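Local atomic coordinates of geranyltranstransferase (IspA) (Helicobacter pylori, PDB entry 3LLW), a protein that probably joins isoprenoid diphosphates as a magnesium-dependent prenyltransferase of the FPP/GGPP synthase family. Residues 166-169 with 170-174; 225-228 with 229-233; 259-262 with 263-267. All coordinates share one frame; numbering follows the deposited sequence.

In the fold
All three interactions are local contacts along one mainly helical chain, which pairs with a second copy. Interaction 1 is at the end of helix 161-170. The side chain of Cys169 is about 5 Å from that of Asp94, and that of Glu172 about 5 Å from that of Asp100; both aspartates are magnesium-binding residues. Interaction 2 is on helix 209-236, with the side chain of Asp230 about 10 Å from that of Asp94. The centres of these two contacts are 18 Å apart, and their nearest atoms are about 7 Å apart. Interaction 3 begins helix 261-279, away from the metal residues. It packs on interaction 2, where Ile232 CD1 is 3.6 Å from Ala264 O.

Interaction 1 of 3, residues 166-169 with 170-174; sequences ALDC and YFENT
Tyr170 N donates to Ala166 O at 2.9 Å, and Phe171 N donates to Leu167 O at 3.0 Å. These bonds finish helix 161-170. Phe171 then leaves helical geometry and begins a type I beta turn that runs to Thr174. A bond from Thr174 N to Phe171 O closes this turn.

The Phe171 ring runs alongside Leu167, and both side chains point the same way. CG of Phe171 is anti to its carbonyl carbon (chi1 -63°), which turns the ring back along the helix. Leu167 O therefore sits at the ring edge, near its plane, 3.3 Å from Phe171 CD2. The same oxygen takes the Phe171 N-H. Further out, Leu167 CD2 touches Phe171 CE2 at 4.0 Å. The edge of the Tyr170 ring points at one face of the Phe171 ring, with Tyr170 CD2 3.6 Å above the ring centre. His33 and Phe32 of the second subunit meet the rings of Tyr170 and Phe171, so the helix end also forms part of the dimer interface.

Glu172 bends at chi2 (51°) and brings its carboxylate back over the last helical turn. Its OE1 is 3.2 Å from Asp168 O, but both are acceptors and no bond forms. The Asp168 and Glu172 carboxylates are also close. The salt bridge from Asp168 OD2 to Lys188 would offset part of this negative charge. Lys252 touches Glu172 and makes a long, weak ion pair with Asp168.

The side chain of Cys169 is about 5 Å from that of Asp94, and that of Glu172 about 5 Å from that of Asp100. Both aspartates are magnesium-binding residues, though no metal is bound to this chain. The position of this helix end is consistent with a place beside the metal site of the all-helical trans-prenyl synthase fold.

Interaction 2 of 3, residues 225-228 with 229-233; sequences CFQV and LDDII
Cys225 O accepts Leu229 N at 3.0 Å. Leu229 lies over this carbonyl with its CB and CG, while its CD1 comes loosely against Cys225 SG, at 4.4 Å. Phe301 of helix 287-301 covers both residues.

Phe226 O has two partners. Asp230 N donates to it at 3.0 Å, and a water donates to it at 2.9 Å. The same water makes a weak bond to Asp230 OD1 and sits above one face of the Phe226 ring, offset toward the rim. A sulfate ion, probably from the crystallisation liquor, lies about 4 Å from the Phe226 side chain.

Gln227 makes both a backbone and a side-chain bond. Its carbonyl O accepts Asp231 N at 2.8 Å. Its side chain bends at chi2 (51°), and NE2 donates to Asp231 OD1 at 2.9 Å in a bent bond (139°). Asp231 OD1 lies in the amide plane of Gln227, but NE2 comes in above the carboxylate plane. The two planes are 60° apart. At the far ends, Gln227 OE1 bonds to Thr189 and Asp231 OD2 to Phe255 N.

Val228 O accepts Ile232 N. Val228 CG1 meets Ile232 CD1 at 4.1 Å, and both side chains pack against helices 255-259 and 261-279.

The Asp230-Asp231 pair matches the start of the second aspartate-rich motif of this family, which in relatives binds magnesium and diphosphate. Here Gln227 and Phe255 N hold the two oxygens of the buried Asp231 carboxylate. This would limit its rotation, while Asp230 OD1 has a weak bond to a water.

Interaction 3 of 3, residues 259-262 with 263-267; sequences LGLE and RANNY
The Tyr267 ring is met obliquely by Leu259 CD1, which is 3.9 Å from Tyr267 CD2. Leu224 and Val228 of helix 209-236 also touch Tyr267. The Arg263 guanidinium also lies obliquely to Leu259 O, with NE and NH2 both at 4.2 Å. It is the aliphatic part of Arg263, from CB to CD, that packs on this oxygen.

The Asn265 amide is tilted against its partner. Asn265 ND2 donates to Leu261 O at 3.0 Å from 45° above the carbonyl plane. Asn265 N reaches the same oxygen from the opposite face, so one carbonyl takes two donors of one residue. Leu261 lies alongside, its CG anti to the backbone N (chi1 -179°), and its CD1 touches Asn265 ND2 at 3.4 Å.

Gly260 sits between helices 255-259 and 261-279, at the N-cap of the second. It has positive phi (91°), where a CB would jam against the preceding carbonyl O. Gly260 O accepts Ala264 N at 2.9 Å. A water bridges the joint, accepting from Arg263 N at 2.8 Å and donating to Leu259 O at 3.2 Å.

The water thus supplies an acceptor for a first-turn N-H and a donor for the last carbonyl of the preceding helix. Two backbone polar groups at this surface-lying helix junction, Leu259 O and Arg263 N, are bridged by water.

Interaction 1 of 3, residues 166-169 with 170-174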
ATOM      1  N   ALA A 166      -1.828  -7.003 -14.462  1.00 36.39           N
ATOM      2  CA  ALA A 166      -1.385  -6.255 -15.638  1.00 35.70           C
ATOM      3  C   ALA A 166      -1.372  -7.117 -16.903  1.00 44.42           C
ATOM      4  O   ALA A 166      -1.883  -6.679 -17.965  1.00 38.24           O
ATOM      5  CB  ALA A 166      -0.051  -5.578 -15.402  1.00 33.94           C
ATOM      6  N   LEU A 167      -0.846  -8.341 -16.785  1.00 38.02           N
ATOM      7  CA  LEU A 167      -0.930  -9.313 -17.886  1.00 37.85           C
ATOM      8  C   LEU A 167      -2.365  -9.634 -18.268  1.00 27.36           C
ATOM      9  O   LEU A 167      -2.676  -9.713 -19.446  1.00 37.88           O
ATOM     10  CB  LEU A 167      -0.216 -10.625 -17.555  1.00 22.79           C
ATOM     11  CG  LEU A 167       1.267 -10.531 -17.165  1.00 42.58           C
ATOM     12  CD1 LEU A 167       1.740 -11.813 -16.451  1.00 28.73           C
ATOM     13  CD2 LEU A 167       2.130 -10.206 -18.353  1.00 36.44           C
ATOM     14  N   ASP A 168      -3.221  -9.869 -17.277  1.00 30.99           N
ATOM     15  CA  ASP A 168      -4.607 -10.238 -17.553  1.00 40.81           C
ATOM     16  C   ASP A 168      -5.362  -9.163 -18.332  1.00 40.06           C
ATOM     17  O   ASP A 168      -6.108  -9.483 -19.250  1.00 46.66           O
ATOM     18  CB  ASP A 168      -5.370 -10.572 -16.275  1.00 45.00           C
ATOM     19  CG  ASP A 168      -6.669 -11.334 -16.551  1.00 46.78           C
ATOM     20  OD1 ASP A 168      -6.772 -12.001 -17.603  1.00 50.37           O
ATOM     21  OD2 ASP A 168      -7.585 -11.273 -15.711  1.00 56.47           O
ATOM     22  N   CYS A 169      -5.152  -7.901 -17.964  1.00 41.57           N
ATOM     23  CA  CYS A 169      -5.773  -6.766 -18.659  1.00 47.41           C
ATOM     24  C   CYS A 169      -5.174  -6.538 -20.020  1.00 45.04           C
ATOM     25  O   CYS A 169      -5.902  -6.268 -20.983  1.00 37.40           O
ATOM     26  CB  CYS A 169      -5.651  -5.478 -17.844  1.00 44.34           C
ATOM     27  SG  CYS A 169      -6.540  -5.595 -16.305  1.00 61.04           S
ATOM     28  N   TYR A 170      -3.847  -6.638 -20.095  1.00 39.81           N
ATOM     29  CA  TYR A 170      -3.143  -6.324 -21.329  1.00 40.25           C
ATOM     30  C   TYR A 170      -3.461  -7.329 -22.429  1.00 44.97           C
ATOM     31  O   TYR A 170      -3.667  -6.938 -23.585  1.00 48.93           O
ATOM     32  CB  TYR A 170      -1.623  -6.204 -21.122  1.00 42.51           C
ATOM     33  CG  TYR A 170      -0.941  -5.600 -22.318  1.00 40.17           C
ATOM     34  CD1 TYR A 170      -0.810  -4.216 -22.444  1.00 43.05           C
ATOM     35  CD2 TYR A 170      -0.471  -6.412 -23.357  1.00 35.58           C
ATOM     36  CE1 TYR A 170      -0.220  -3.658 -23.571  1.00 41.74           C
ATOM     37  CE2 TYR A 170       0.104  -5.872 -24.484  1.00 31.89           C
ATOM     38  CZ  TYR A 170       0.237  -4.493 -24.582  1.00 41.64           C
ATOM     39  OH  TYR A 170       0.827  -3.962 -25.699  1.00 52.30           O
ATOM     40  N   PHE A 171      -3.518  -8.609 -22.067  1.00 40.52           N
ATOM     41  CA  PHE A 171      -3.752  -9.671 -23.039  1.00 45.58           C
ATOM     42  C   PHE A 171      -5.175 -10.185 -23.027  1.00 46.93           C
ATOM     43  O   PHE A 171      -5.409 -11.361 -23.284  1.00 54.30           O
ATOM     44  CB  PHE A 171      -2.766 -10.824 -22.814  1.00 39.34           C
ATOM     45  CG  PHE A 171      -1.333 -10.429 -23.015  1.00 46.65           C
ATOM     46  CD1 PHE A 171      -0.808 -10.303 -24.296  1.00 36.69           C
ATOM     47  CD2 PHE A 171      -0.514 -10.172 -21.927  1.00 40.46           C
ATOM     48  CE1 PHE A 171       0.500  -9.929 -24.487  1.00 36.87           C
ATOM     49  CE2 PHE A 171       0.805  -9.788 -22.108  1.00 41.88           C
ATOM     50  CZ  PHE A 171       1.318  -9.675 -23.378  1.00 40.18           C
ATOM     51  N   GLU A 172      -6.118  -9.293 -22.763  1.00 56.10           N
ATOM     52  CA  GLU A 172      -7.530  -9.646 -22.659  1.00 66.12           C
ATOM     53  C   GLU A 172      -8.083 -10.453 -23.850  1.00 65.91           C
ATOM     54  O   GLU A 172      -8.709 -11.507 -23.664  1.00 69.54           O
ATOM     55  CB  GLU A 172      -8.377  -8.392 -22.398  1.00 68.12           C
ATOM     56  CG  GLU A 172      -9.748  -8.689 -21.776  1.00 84.05           C
ATOM     57  CD  GLU A 172      -9.662  -9.587 -20.539  1.00 91.80           C
ATOM     58  OE1 GLU A 172      -9.236  -9.096 -19.467  1.00 99.06           O
ATOM     59  OE2 GLU A 172     -10.027 -10.779 -20.641  1.00 86.62           O
ATOM     60  N   ASN A 173      -7.817  -9.982 -25.062  1.00 61.45           N
ATOM     61  CA  ASN A 173      -8.343 -10.643 -26.251  1.00 64.92           C
ATOM     62  C   ASN A 173      -7.280 -11.440 -27.029  1.00 60.30           C
ATOM     63  O   ASN A 173      -7.356 -11.563 -28.248  1.00 56.65           O
ATOM     64  CB  ASN A 173      -9.003  -9.599 -27.158  1.00 70.22           C
ATOM     65  CG  ASN A 173     -10.188 -10.158 -27.921  1.00 83.94           C
ATOM     66  OD1 ASN A 173     -10.074 -10.531 -29.094  1.00 84.70           O
ATOM     67  ND2 ASN A 173     -11.336 -10.232 -27.253  1.00 92.23           N
ATOM     68  N   THR A 174      -6.306 -11.993 -26.313  1.00 51.15           N
ATOM     69  CA  THR A 174      -5.131 -12.588 -26.935  1.00 44.24           C
ATOM     70  C   THR A 174      -4.870 -13.980 -26.368  1.00 41.94           C
ATOM     71  O   THR A 174      -4.759 -14.134 -25.151  1.00 43.61           O
ATOM     72  CB  THR A 174      -3.895 -11.660 -26.761  1.00 48.53           C
ATOM     73  OG1 THR A 174      -4.003 -10.567 -27.681  1.00 50.68           O
ATOM     74  CG2 THR A 174      -2.559 -12.399 -27.008  1.00 42.90           C
TER

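Interaction 2 of 3, residues 225-228 with 229-233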
ATOM      1  N   CYS A 225      -5.048 -24.603  -9.017  1.00 47.21           N
ATOM      2  CA  CYS A 225      -6.234 -25.448  -8.966  1.00 49.29           C
ATOM      3  C   CYS A 225      -7.520 -24.622  -8.760  1.00 49.67           C
ATOM      4  O   CYS A 225      -8.483 -24.750  -9.529  1.00 47.67           O
ATOM      5  CB  CYS A 225      -6.073 -26.476  -7.855  1.00 53.71           C
ATOM      6  SG  CYS A 225      -7.227 -27.805  -8.000  1.00 66.35           S
ATOM      7  N   PHE A 226      -7.502 -23.759  -7.741  1.00 49.34           N
ATOM      8  CA  PHE A 226      -8.552 -22.772  -7.491  1.00 52.34           C
ATOM      9  C   PHE A 226      -8.928 -21.997  -8.765  1.00 50.39           C
ATOM     10  O   PHE A 226     -10.097 -21.812  -9.038  1.00 52.36           O
ATOM     11  CB  PHE A 226      -8.129 -21.816  -6.354  1.00 55.53           C
ATOM     12  CG  PHE A 226      -9.074 -20.654  -6.133  1.00 63.36           C
ATOM     13  CD1 PHE A 226      -8.819 -19.411  -6.696  1.00 60.46           C
ATOM     14  CD2 PHE A 226     -10.209 -20.804  -5.346  1.00 70.43           C
ATOM     15  CE1 PHE A 226      -9.694 -18.342  -6.503  1.00 68.29           C
ATOM     16  CE2 PHE A 226     -11.089 -19.736  -5.137  1.00 67.60           C
ATOM     17  CZ  PHE A 226     -10.831 -18.506  -5.719  1.00 61.73           C
ATOM     18  N   GLN A 227      -7.930 -21.581  -9.545  1.00 54.16           N
ATOM     19  CA  GLN A 227      -8.154 -20.783 -10.751  1.00 48.92           C
ATOM     20  C   GLN A 227      -8.712 -21.572 -11.939  1.00 49.51           C
ATOM     21  O   GLN A 227      -9.607 -21.085 -12.656  1.00 53.28           O
ATOM     22  CB  GLN A 227      -6.862 -20.060 -11.141  1.00 51.52           C
ATOM     23  CG  GLN A 227      -7.023 -19.002 -12.214  1.00 47.90           C
ATOM     24  CD  GLN A 227      -8.139 -18.003 -11.934  1.00 57.56           C
ATOM     25  OE1 GLN A 227      -8.169 -17.349 -10.889  1.00 59.34           O
ATOM     26  NE2 GLN A 227      -9.060 -17.876 -12.882  1.00 48.64           N
ATOM     27  N   VAL A 228      -8.180 -22.775 -12.150  1.00 46.84           N
ATOM     28  CA  VAL A 228      -8.670 -23.688 -13.183  1.00 49.64           C
ATOM     29  C   VAL A 228     -10.148 -24.003 -12.931  1.00 53.39           C
ATOM     30  O   VAL A 228     -10.973 -23.916 -13.851  1.00 52.67           O
ATOM     31  CB  VAL A 228      -7.824 -24.990 -13.265  1.00 49.77           C
ATOM     32  CG1 VAL A 228      -8.395 -25.961 -14.290  1.00 53.07           C
ATOM     33  CG2 VAL A 228      -6.384 -24.668 -13.629  1.00 52.48           C
ATOM     34  N   LEU A 229     -10.485 -24.320 -11.680  1.00 52.39           N
ATOM     35  CA  LEU A 229     -11.891 -24.505 -11.300  1.00 54.42           C
ATOM     36  C   LEU A 229     -12.739 -23.258 -11.535  1.00 55.36           C
ATOM     37  O   LEU A 229     -13.860 -23.364 -12.016  1.00 54.78           O
ATOM     38  CB  LEU A 229     -12.021 -24.948  -9.848  1.00 51.74           C
ATOM     39  CG  LEU A 229     -11.651 -26.398  -9.578  1.00 53.80           C
ATOM     40  CD1 LEU A 229     -11.491 -26.567  -8.091  1.00 48.73           C
ATOM     41  CD2 LEU A 229     -12.701 -27.346 -10.139  1.00 47.05           C
ATOM     42  N   ASP A 230     -12.194 -22.087 -11.213  1.00 56.43           N
ATOM     43  CA  ASP A 230     -12.892 -20.824 -11.451  1.00 60.37           C
ATOM     44  C   ASP A 230     -13.160 -20.602 -12.942  1.00 59.65           C
ATOM     45  O   ASP A 230     -14.255 -20.197 -13.325  1.00 58.76           O
ATOM     46  CB  ASP A 230     -12.107 -19.653 -10.850  1.00 66.59           C
ATOM     47  CG  ASP A 230     -13.012 -18.534 -10.351  1.00 81.13           C
ATOM     48  OD1 ASP A 230     -13.952 -18.820  -9.570  1.00 87.39           O
ATOM     49  OD2 ASP A 230     -12.777 -17.366 -10.733  1.00 87.23           O
ATOM     50  N   ASP A 231     -12.164 -20.907 -13.775  1.00 64.92           N
ATOM     51  CA  ASP A 231     -12.300 -20.858 -15.240  1.00 65.44           C
ATOM     52  C   ASP A 231     -13.424 -21.760 -15.768  1.00 64.64           C
ATOM     53  O   ASP A 231     -14.115 -21.400 -16.723  1.00 65.37           O
ATOM     54  CB  ASP A 231     -10.974 -21.228 -15.928  1.00 67.56           C
ATOM     55  CG  ASP A 231      -9.901 -20.137 -15.799  1.00 74.50           C
ATOM     56  OD1 ASP A 231     -10.206 -19.039 -15.271  1.00 77.95           O
ATOM     57  OD2 ASP A 231      -8.750 -20.380 -16.254  1.00 62.42           O
ATOM     58  N   ILE A 232     -13.604 -22.920 -15.140  1.00 63.08           N
ATOM     59  CA  ILE A 232     -14.628 -23.883 -15.550  1.00 62.45           C
ATOM     60  C   ILE A 232     -16.036 -23.425 -15.136  1.00 66.08           C
ATOM     61  O   ILE A 232     -17.001 -23.645 -15.871  1.00 65.69           O
ATOM     62  CB  ILE A 232     -14.296 -25.297 -15.025  1.00 57.44           C
ATOM     63  CG1 ILE A 232     -13.013 -25.803 -15.681  1.00 59.90           C
ATOM     64  CG2 ILE A 232     -15.409 -26.294 -15.310  1.00 53.63           C
ATOM     65  CD1 ILE A 232     -12.311 -26.858 -14.873  1.00 43.21           C
ATOM     66  N   ILE A 233     -16.136 -22.764 -13.982  1.00 69.66           N
ATOM     67  CA  ILE A 233     -17.410 -22.227 -13.487  1.00 74.54           C
ATOM     68  C   ILE A 233     -17.953 -21.081 -14.374  1.00 79.18           C
ATOM     69  O   ILE A 233     -19.166 -20.932 -14.527  1.00 77.42           O
ATOM     70  CB  ILE A 233     -17.325 -21.795 -11.980  1.00 73.64           C
ATOM     71  CG1 ILE A 233     -16.752 -22.911 -11.089  1.00 69.21           C
ATOM     72  CG2 ILE A 233     -18.687 -21.364 -11.431  1.00 78.91           C
ATOM     73  CD1 ILE A 233     -17.468 -24.259 -11.155  1.00 73.07           C
TER
HETATM   74  O   HOH W   1     -12.646 -21.346  -7.803  1.00 59.94           O

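Interaction 3 of 3, residues 259-262 with 263-267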
ATOM      1  N   LEU A 259      -7.286 -25.153 -23.392  1.00 50.56           N
ATOM      2  CA  LEU A 259      -7.367 -26.614 -23.416  1.00 52.17           C
ATOM      3  C   LEU A 259      -8.670 -27.193 -23.968  1.00 56.35           C
ATOM      4  O   LEU A 259      -8.679 -28.341 -24.411  1.00 55.68           O
ATOM      5  CB  LEU A 259      -7.073 -27.208 -22.030  1.00 48.27           C
ATOM      6  CG  LEU A 259      -5.744 -26.836 -21.360  1.00 48.12           C
ATOM      7  CD1 LEU A 259      -5.710 -27.332 -19.925  1.00 51.59           C
ATOM      8  CD2 LEU A 259      -4.568 -27.398 -22.122  1.00 55.69           C
ATOM      9  N   GLY A 260      -9.750 -26.405 -23.963  1.00 54.89           N
ATOM     10  CA  GLY A 260     -11.092 -26.917 -24.268  1.00 50.27           C
ATOM     11  C   GLY A 260     -11.729 -27.358 -22.964  1.00 54.55           C
ATOM     12  O   GLY A 260     -11.016 -27.684 -22.005  1.00 53.08           O
ATOM     13  N   LEU A 261     -13.059 -27.376 -22.915  1.00 56.40           N
ATOM     14  CA  LEU A 261     -13.781 -27.636 -21.655  1.00 63.12           C
ATOM     15  C   LEU A 261     -13.540 -29.015 -21.044  1.00 65.61           C
ATOM     16  O   LEU A 261     -13.422 -29.137 -19.818  1.00 65.75           O
ATOM     17  CB  LEU A 261     -15.285 -27.378 -21.817  1.00 63.81           C
ATOM     18  CG  LEU A 261     -16.247 -27.551 -20.632  1.00 62.33           C
ATOM     19  CD1 LEU A 261     -15.859 -26.722 -19.418  1.00 60.59           C
ATOM     20  CD2 LEU A 261     -17.653 -27.185 -21.084  1.00 68.60           C
ATOM     21  N   GLU A 262     -13.461 -30.032 -21.905  1.00 70.20           N
ATOM     22  CA  GLU A 262     -13.253 -31.421 -21.489  1.00 72.57           C
ATOM     23  C   GLU A 262     -11.875 -31.601 -20.850  1.00 67.67           C
ATOM     24  O   GLU A 262     -11.760 -32.122 -19.735  1.00 65.72           O
ATOM     25  CB  GLU A 262     -13.387 -32.358 -22.692  1.00 77.28           C
ATOM     26  CG  GLU A 262     -14.058 -33.691 -22.398  1.00 90.90           C
ATOM     27  CD  GLU A 262     -15.508 -33.744 -22.881  1.00104.66           C
ATOM     28  OE1 GLU A 262     -15.929 -34.806 -23.397  1.00105.06           O
ATOM     29  OE2 GLU A 262     -16.228 -32.725 -22.755  1.00108.59           O
ATOM     30  N   ARG A 263     -10.843 -31.148 -21.563  1.00 63.91           N
ATOM     31  CA  ARG A 263      -9.462 -31.235 -21.095  1.00 61.88           C
ATOM     32  C   ARG A 263      -9.179 -30.341 -19.894  1.00 58.43           C
ATOM     33  O   ARG A 263      -8.361 -30.703 -19.044  1.00 59.26           O
ATOM     34  CB  ARG A 263      -8.484 -30.903 -22.215  1.00 64.36           C
ATOM     35  CG  ARG A 263      -8.315 -31.977 -23.275  1.00 73.58           C
ATOM     36  CD  ARG A 263      -7.148 -31.605 -24.183  1.00 92.23           C
ATOM     37  NE  ARG A 263      -7.301 -32.110 -25.546  1.00101.96           N
ATOM     38  CZ  ARG A 263      -6.663 -31.618 -26.606  1.00107.75           C
ATOM     39  NH1 ARG A 263      -6.873 -32.141 -27.808  1.00110.63           N
ATOM     40  NH2 ARG A 263      -5.822 -30.598 -26.470  1.00109.20           N
ATOM     41  N   ALA A 264      -9.845 -29.182 -19.822  1.00 54.62           N
ATOM     42  CA  ALA A 264      -9.752 -28.319 -18.630  1.00 55.39           C
ATOM     43  C   ALA A 264     -10.350 -29.014 -17.416  1.00 55.90           C
ATOM     44  O   ALA A 264      -9.771 -28.975 -16.320  1.00 53.35           O
ATOM     45  CB  ALA A 264     -10.421 -26.967 -18.859  1.00 56.11           C
ATOM     46  N   ASN A 265     -11.496 -29.671 -17.624  1.00 57.13           N
ATOM     47  CA  ASN A 265     -12.117 -30.467 -16.575  1.00 58.65           C
ATOM     48  C   ASN A 265     -11.217 -31.581 -16.066  1.00 59.29           C
ATOM     49  O   ASN A 265     -11.109 -31.762 -14.858  1.00 60.19           O
ATOM     50  CB  ASN A 265     -13.468 -31.023 -17.014  1.00 63.61           C
ATOM     51  CG  ASN A 265     -14.628 -30.140 -16.583  1.00 70.42           C
ATOM     52  OD1 ASN A 265     -14.911 -29.996 -15.385  1.00 69.34           O
ATOM     53  ND2 ASN A 265     -15.307 -29.543 -17.559  1.00 61.38           N
ATOM     54  N   ASN A 266     -10.556 -32.293 -16.981  1.00 58.19           N
ATOM     55  CA  ASN A 266      -9.644 -33.369 -16.594  1.00 59.29           C
ATOM     56  C   ASN A 266      -8.410 -32.890 -15.846  1.00 54.69           C
ATOM     57  O   ASN A 266      -7.999 -33.509 -14.862  1.00 56.83           O
ATOM     58  CB  ASN A 266      -9.211 -34.209 -17.791  1.00 66.42           C
ATOM     59  CG  ASN A 266      -8.417 -35.440 -17.365  1.00 77.14           C
ATOM     60  OD1 ASN A 266      -8.967 -36.370 -16.773  1.00 73.50           O
ATOM     61  ND2 ASN A 266      -7.117 -35.436 -17.641  1.00 79.96           N
ATOM     62  N   TYR A 267      -7.838 -31.782 -16.314  1.00 54.83           N
ATOM     63  CA  TYR A 267      -6.732 -31.104 -15.637  1.00 49.84           C
ATOM     64  C   TYR A 267      -7.060 -30.747 -14.193  1.00 49.77           C
ATOM     65  O   TYR A 267      -6.274 -31.035 -13.274  1.00 46.02           O
ATOM     66  CB  TYR A 267      -6.341 -29.853 -16.423  1.00 49.09           C
ATOM     67  CG  TYR A 267      -5.116 -29.105 -15.936  1.00 43.95           C
ATOM     68  CD1 TYR A 267      -4.036 -29.769 -15.339  1.00 44.45           C
ATOM     69  CD2 TYR A 267      -5.022 -27.723 -16.111  1.00 48.69           C
ATOM     70  CE1 TYR A 267      -2.914 -29.071 -14.907  1.00 38.78           C
ATOM     71  CE2 TYR A 267      -3.905 -27.018 -15.683  1.00 43.56           C
ATOM     72  CZ  TYR A 267      -2.853 -27.704 -15.087  1.00 41.76           C
ATOM     73  OH  TYR A 267      -1.746 -27.008 -14.683  1.00 44.88           O
TER
HETATM   74  O   HOH W   2     -11.155 -30.303 -24.215  1.00 77.60           O